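Local coordinates for calmodulin-binding transcription activator 1 (Homo sapiens, PDB 2CXK), which activates transcription and includes this IPT/TIG domain, an immunoglobulin-like module within a longer protein that also carries DNA-binding activity, at residues A[42-47]-A[70-75]. Numbering follows the deposited sequence.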
loop_
_atom_site.group_PDB
_atom_site.type_symbol
_atom_site.label_atom_id
_atom_site.label_comp_id
_atom_site.label_asym_id
_atom_site.label_seq_id
_atom_site.Cartn_x
_atom_site.Cartn_y
_atom_site.Cartn_z
ATOM N N PHE A 42 -0.352 -3.938 -15.656
ATOM C CA PHE A 42 0.906 -3.196 -15.651
ATOM C C PHE A 42 1.373 -3.243 -17.103
ATOM O O PHE A 42 1.724 -4.310 -17.601
ATOM C CB PHE A 42 1.944 -3.880 -14.758
ATOM C CG PHE A 42 1.595 -3.875 -13.293
ATOM C CD1 PHE A 42 0.618 -4.721 -12.792
ATOM C CD2 PHE A 42 2.265 -3.023 -12.412
ATOM C CE1 PHE A 42 0.307 -4.727 -11.424
ATOM C CE2 PHE A 42 1.961 -3.021 -11.046
ATOM C CZ PHE A 42 0.977 -3.879 -10.557
ATOM N N ASP A 43 1.372 -2.095 -17.778
ATOM C CA ASP A 43 1.759 -2.035 -19.184
ATOM C C ASP A 43 0.970 -3.108 -19.933
ATOM O O ASP A 43 1.519 -3.867 -20.730
ATOM C CB ASP A 43 3.270 -2.274 -19.351
ATOM C CG ASP A 43 3.758 -1.965 -20.770
ATOM O OD1 ASP A 43 3.159 -1.081 -21.415
ATOM O OD2 ASP A 43 4.741 -2.586 -21.236
ATOM N N GLN A 44 -0.327 -3.176 -19.645
ATOM C CA GLN A 44 -1.218 -4.150 -20.266
ATOM C C GLN A 44 -1.008 -5.604 -19.840
ATOM O O GLN A 44 -1.727 -6.492 -20.302
ATOM C CB GLN A 44 -1.143 -4.039 -21.795
ATOM C CG GLN A 44 -1.495 -2.648 -22.303
ATOM C CD GLN A 44 -2.824 -2.150 -21.755
ATOM O OE1 GLN A 44 -2.980 -0.966 -21.445
ATOM N NE2 GLN A 44 -3.793 -3.053 -21.639
ATOM N N ILE A 45 -0.027 -5.867 -18.978
ATOM C CA ILE A 45 0.182 -7.239 -18.508
ATOM C C ILE A 45 -0.726 -7.419 -17.299
ATOM O O ILE A 45 -0.578 -6.726 -16.293
ATOM C CB ILE A 45 1.624 -7.506 -18.057
ATOM C CG1 ILE A 45 2.592 -7.341 -19.227
ATOM C CG2 ILE A 45 1.721 -8.927 -17.494
ATOM C CD1 ILE A 45 4.042 -7.577 -18.846
ATOM N N SER A 46 -1.654 -8.363 -17.392
ATOM C CA SER A 46 -2.610 -8.590 -16.316
ATOM C C SER A 46 -2.205 -9.574 -15.228
ATOM O O SER A 46 -1.603 -10.611 -15.500
ATOM C CB SER A 46 -3.939 -9.062 -16.910
ATOM O OG SER A 46 -4.907 -9.263 -15.895
ATOM N N VAL A 47 -2.550 -9.227 -13.990
ATOM C CA VAL A 47 -2.327 -10.080 -12.831
ATOM C C VAL A 47 -3.617 -9.989 -12.020
ATOM O O VAL A 47 -4.292 -8.959 -12.024
ATOM C CB VAL A 47 -1.132 -9.624 -11.951
ATOM C CG1 VAL A 47 0.175 -9.803 -12.717
ATOM C CG2 VAL A 47 -1.314 -8.175 -11.503
ATOM N N THR A 70 2.180 1.931 -17.308
ATOM C CA THR A 70 0.849 2.285 -16.838
ATOM C C THR A 70 0.377 1.215 -15.864
ATOM O O THR A 70 0.691 0.036 -16.033
ATOM C CB THR A 70 -0.157 2.309 -17.995
ATOM O OG1 THR A 70 -0.042 1.083 -18.729
ATOM C CG2 THR A 70 0.098 3.483 -18.919
ATOM N N LEU A 71 -0.360 1.634 -14.838
ATOM C CA LEU A 71 -0.933 0.713 -13.864
ATOM C C LEU A 71 -2.419 1.054 -13.853
ATOM O O LEU A 71 -2.796 2.195 -13.581
ATOM C CB LEU A 71 -0.321 0.922 -12.469
ATOM C CG LEU A 71 -0.995 0.146 -11.326
ATOM C CD1 LEU A 71 -1.110 -1.341 -11.685
ATOM C CD2 LEU A 71 -0.183 0.330 -10.041
ATOM N N GLN A 72 -3.258 0.074 -14.179
ATOM C CA GLN A 72 -4.705 0.287 -14.216
ATOM C C GLN A 72 -5.447 -0.822 -13.477
ATOM O O GLN A 72 -4.947 -1.941 -13.361
ATOM C CB GLN A 72 -5.194 0.300 -15.668
ATOM C CG GLN A 72 -4.492 1.293 -16.583
ATOM C CD GLN A 72 -4.827 1.043 -18.042
ATOM O OE1 GLN A 72 -5.728 1.669 -18.607
ATOM N NE2 GLN A 72 -4.111 0.112 -18.656
ATOM N N VAL A 73 -6.637 -0.503 -12.978
ATOM C CA VAL A 73 -7.473 -1.485 -12.290
ATOM C C VAL A 73 -8.607 -1.873 -13.245
ATOM O O VAL A 73 -9.195 -1.010 -13.895
ATOM C CB VAL A 73 -8.094 -0.905 -11.004
ATOM C CG1 VAL A 73 -9.046 -1.908 -10.386
ATOM C CG2 VAL A 73 -7.002 -0.548 -10.021
ATOM N N ALA A 74 -8.896 -3.167 -13.335
ATOM C CA ALA A 74 -9.961 -3.659 -14.206
ATOM C C ALA A 74 -10.879 -4.608 -13.444
ATOM O O ALA A 74 -10.486 -5.191 -12.432
ATOM C CB ALA A 74 -9.360 -4.382 -15.400
ATOM N N PHE A 75 -12.106 -4.752 -13.936
ATOM C CA PHE A 75 -13.091 -5.659 -13.348
ATOM C C PHE A 75 -13.648 -6.401 -14.558
ATOM O O PHE A 75 -14.133 -5.767 -15.497
ATOM C CB PHE A 75 -14.214 -4.895 -12.650
ATOM C CG PHE A 75 -15.148 -5.779 -11.873
ATOM C CD1 PHE A 75 -14.755 -6.329 -10.656
ATOM C CD2 PHE A 75 -16.410 -6.096 -12.375
ATOM C CE1 PHE A 75 -15.603 -7.182 -9.947
ATOM C CE2 PHE A 75 -17.266 -6.950 -11.675
ATOM C CZ PHE A 75 -16.864 -7.494 -10.461
HETATM O O HOH W 1 3.156 1.351 -20.109
HETATM O O HOH W 2 -1.615 -0.940 -17.800
HETATM O O HOH W 3 -0.676 0.736 -21.283
#
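The ring of F42 lies with one face against the CD1 methyl of L71, a CH-pi contact in which the methyl sits 3.5 Å from the ring centroid and only 13° off the ring normal. The two residues form a non-hydrogen-bonded antiparallel pair in the immunoglobulin-like sheet of the IPT/TIG domain, where strand 38-42 runs beside strand 67-75 before a type I' turn, F42 to I45, leads into strand 45-53. Both side chains point the same way, into the core, where F86 meets the F42 ring edge-to-face and also touches L71; the broad face of the ring takes the L71 methyl, and a flat ring beside a branched chain suits this buried site. CG of L71 is anti to its backbone N (chi1 171°), a placement from which the CD1 branch reaches over the centre of the ring. An alanine at F42 would probably leave the L71 methyl without its aromatic face and open a gap beside F86.

At the turn the backbone takes over: D43 N donates to T70 O at 2.8 Å. D43 has the positive phi that the second residue of a type I' turn requires, a left-handed conformation that aspartate tolerates better than most residues; its OD2 bonds H64, while OD1 accepts from a water that in turn accepts from T70 N. Q44, the third residue of the turn, has a chain bent at chi2, and its OE1 accepts a weak bond, 3.2 Å, from Q72 NE2, the two amide planes being 79° apart. The long amide chain of Q44 reaches from the turn to the strand, and each amide also binds a water. T70, whose short side chain carries a hydroxyl, joins this network through OG1, which lies 2.7 Å from each of two waters: one donates to Q44 OE1, and the other accepts from both Q44 N and Q72 NE2, the latter at 2.8 Å.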